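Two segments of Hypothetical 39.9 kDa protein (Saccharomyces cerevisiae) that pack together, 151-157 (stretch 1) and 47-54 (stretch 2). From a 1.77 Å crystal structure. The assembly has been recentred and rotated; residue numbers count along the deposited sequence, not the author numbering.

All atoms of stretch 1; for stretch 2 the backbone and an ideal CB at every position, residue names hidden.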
# COMPACT_ATOMS: atom_id res chain seq x y z
N ASP A 151 17.50 8.01 15.11
CA ASP A 151 17.74 7.19 13.94
C ASP A 151 16.81 5.98 13.95
O ASP A 151 16.60 5.33 12.92
CB ASP A 151 19.19 6.72 13.90
CG ASP A 151 20.18 7.87 14.01
OD1 ASP A 151 20.11 8.80 13.18
OD2 ASP A 151 21.03 7.84 14.93
N SER A 152 16.27 5.67 15.12
CA SER A 152 15.37 4.54 15.28
C SER A 152 13.91 4.90 15.01
O SER A 152 13.12 4.04 14.61
CB SER A 152 15.49 3.97 16.70
OG SER A 152 14.57 2.92 16.91
N ILE A 153 13.55 6.16 15.21
CA ILE A 153 12.19 6.60 14.98
C ILE A 153 11.99 7.12 13.56
O ILE A 153 12.62 8.09 13.15
CB ILE A 153 11.78 7.72 15.97
CG1 ILE A 153 11.83 7.18 17.40
CG2 ILE A 153 10.38 8.22 15.65
CD1 ILE A 153 10.89 6.02 17.67
N ASN A 154 11.11 6.46 12.82
CA ASN A 154 10.81 6.86 11.45
C ASN A 154 9.37 7.34 11.38
O ASN A 154 8.47 6.73 11.95
CB ASN A 154 11.02 5.70 10.49
CG ASN A 154 12.46 5.26 10.44
OD1 ASN A 154 13.35 6.08 10.26
ND2 ASN A 154 12.70 3.96 10.59
N ILE A 155 9.15 8.45 10.68
CA ILE A 155 7.80 8.98 10.56
C ILE A 155 7.15 8.66 9.23
O ILE A 155 5.96 8.91 9.05
CB ILE A 155 7.78 10.51 10.78
CG1 ILE A 155 8.74 11.21 9.81
CG2 ILE A 155 8.16 10.83 12.23
CD1 ILE A 155 8.60 12.72 9.79
N ALA A 156 7.91 8.11 8.30
CA ALA A 156 7.36 7.76 7.00
C ALA A 156 7.57 6.27 6.73
O ALA A 156 8.61 5.71 7.05
CB ALA A 156 8.03 8.59 5.90
N GLN A 157 6.56 5.65 6.13
CA GLN A 157 6.61 4.23 5.80
C GLN A 157 5.96 4.05 4.44
O GLN A 157 5.12 4.85 4.04
CB GLN A 157 5.86 3.42 6.85
CG GLN A 157 5.82 1.91 6.60
CD GLN A 157 7.20 1.29 6.49
OE1 GLN A 157 7.92 1.51 5.50
NE2 GLN A 157 7.59 0.52 7.50
N UNK A 47 14.18 10.15 2.34
CA UNK A 47 14.46 11.58 2.46
C UNK A 47 13.74 12.18 3.66
O UNK A 47 14.32 12.94 4.44
CB UNK A 47 14.05 12.31 1.18
N UNK A 48 12.46 11.85 3.80
CA UNK A 48 11.67 12.37 4.91
C UNK A 48 12.20 11.91 6.26
O UNK A 48 12.36 12.72 7.18
CB UNK A 48 10.21 11.94 4.76
N UNK A 49 12.47 10.62 6.39
CA UNK A 49 12.98 10.11 7.66
C UNK A 49 14.34 10.69 8.00
O UNK A 49 14.62 10.95 9.17
CB UNK A 49 13.07 8.58 7.62
N UNK A 50 15.17 10.91 6.99
CA UNK A 50 16.49 11.49 7.22
C UNK A 50 16.37 12.91 7.76
O UNK A 50 17.09 13.30 8.68
CB UNK A 50 17.31 11.48 5.93
N UNK A 51 15.46 13.69 7.18
CA UNK A 51 15.24 15.05 7.62
C UNK A 51 14.79 15.04 9.08
O UNK A 51 15.22 15.87 9.88
CB UNK A 51 14.21 15.75 6.73
N UNK A 52 13.92 14.09 9.42
CA UNK A 52 13.43 14.01 10.78
C UNK A 52 14.55 13.64 11.75
O UNK A 52 14.64 14.18 12.85
CB UNK A 52 12.29 12.99 10.87
N UNK A 53 15.40 12.70 11.34
CA UNK A 53 16.50 12.27 12.20
C UNK A 53 17.46 13.44 12.45
O UNK A 53 17.96 13.61 13.56
CB UNK A 53 17.24 11.09 11.57
N UNK A 54 17.69 14.24 11.41
CA UNK A 54 18.57 15.39 11.53
C UNK A 54 17.95 16.38 12.51
O UNK A 54 18.65 17.01 13.31
CB UNK A 54 18.81 16.04 10.17

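The backbone angles of stretch 2 are helical throughout, so its positions meet stretch 1 at intervals of three and four: 48, 49, 52 and 53 face it, and the others turn elsewhere.

At position 47 the ideal CB has no atom of stretch 1 within 5.5 Å. Stretch 1 sets no requirement here, and almost any helix-compatible residue would serve. The deposited residue is Ile47, which makes no contact with stretch 1.

Position 48 points toward stretch 1, its ideal CB lying 4.2 Å from Ala156 CB and 5.3 Å from Ile155 CG1. Both neighbours are hydrocarbon, so an aliphatic residue such as valine, leucine, isoleucine or methionine would suit. It is Ile48: its CG2 packs 4.0 Å from Ala156 CB and 3.9 Å from Ile155 CD1, joining two apolar side chains with one methyl.

Position 49 also points toward stretch 1, but the surroundings are polar. The amides of Ile155 and Ala156 turn their N atoms this way, 5.0 and 5.2 Å from the ideal CB, and the carbonyl of Ala156 lies a little farther off. A short side chain carrying an acceptor is called for: aspartate could meet the amides, while asparagine could also donate to the carbonyl. The residue is Asn49. Its OD1 accepts from Ala156 N at 2.9 Å and, in a weak hydrogen bond at 127°, from Ile155 N at 2.8 Å; its ND2 donates to Ala156 O at 3.1 Å with a nearly straight angle of 171°. The carboxamide thus holds both the N and the O of Ala156, at the start of a strand.

Positions 50 and 51 have nothing of stretch 1 within 5.5 Å of their ideal CB atoms, so polar or charged residues would be acceptable at both. They are Glu50 and Lys51, and neither touches stretch 1.

Position 52 points toward stretch 1, with Ile155 CD1 3.9 Å from its ideal CB and Ile153 beyond. Leucine, methionine or an aromatic residue could cover these isoleucines. The residue is Tyr52, with chi1 in the t well. Ile155 CG2 sits over one ring face, 3.8 Å from the centroid of the Tyr52 ring in a CH-pi contact, and Ile153 CG2 approaches Tyr52 CE2 at 3.9 Å. The hydroxyl is hydrogen-bonded elsewhere in the structure.

Position 53 faces Asp151, whose OD1 is 4.0 Å from the ideal CB, with Ile153 O and Asn154 OD1 farther along. A side chain with a donor near its end fits: histidine, glutamine, lysine or arginine. It is His53. His53 NE2 donates a hydrogen bond to Ile153 O at 2.8 Å. The distance from His53 NE2 to Asn154 OD1 is 3.0 Å. Asp151 CA rests 3.7 Å from the centroid of the His53 ring, almost directly over its face. A flat ring can offer both a polar edge and this face.

Position 54 points away from stretch 1, so a small or polar residue would do. It is Thr54, which does not touch stretch 1.

Stretch 2 47-54: IINEKYHT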
# COMPACT_ATOMS: atom_id res chain seq x y z
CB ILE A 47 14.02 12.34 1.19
CG1 ILE A 47 14.96 11.99 0.03
CG2 ILE A 47 14.01 13.85 1.45
CD1 ILE A 47 14.52 12.56 -1.31
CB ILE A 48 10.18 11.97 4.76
CG1 ILE A 48 9.59 12.67 3.53
CG2 ILE A 48 9.41 12.35 6.02
CD1 ILE A 48 8.19 12.20 3.14
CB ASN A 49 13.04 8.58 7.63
CG ASN A 49 11.66 7.95 7.66
OD1 ASN A 49 10.76 8.46 8.33
ND2 ASN A 49 11.49 6.85 6.94
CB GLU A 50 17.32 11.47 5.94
CG GLU A 50 17.94 10.12 5.65
CD GLU A 50 18.61 10.05 4.30
OE1 GLU A 50 19.31 11.02 3.92
OE2 GLU A 50 18.45 9.02 3.61
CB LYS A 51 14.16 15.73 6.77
CG LYS A 51 14.59 16.09 5.37
CD LYS A 51 13.39 16.57 4.56
CE LYS A 51 13.80 17.15 3.21
NZ LYS A 51 14.59 18.40 3.38
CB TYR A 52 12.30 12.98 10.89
CG TYR A 52 11.63 12.99 12.25
CD1 TYR A 52 11.02 14.15 12.73
CD2 TYR A 52 11.62 11.85 13.05
CE1 TYR A 52 10.41 14.17 13.98
CE2 TYR A 52 11.02 11.87 14.31
CZ TYR A 52 10.42 13.03 14.77
OH TYR A 52 9.82 13.05 16.00
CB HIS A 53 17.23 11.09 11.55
CG HIS A 53 16.39 9.86 11.43
ND1 HIS A 53 16.63 8.88 10.49
CD2 HIS A 53 15.30 9.45 12.13
CE1 HIS A 53 15.73 7.92 10.61
NE2 HIS A 53 14.91 8.24 11.60
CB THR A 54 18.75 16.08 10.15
OG1 THR A 54 19.39 15.17 9.24
CG2 THR A 54 19.61 17.33 10.29
O HOH W 1 19.37 11.56 15.00
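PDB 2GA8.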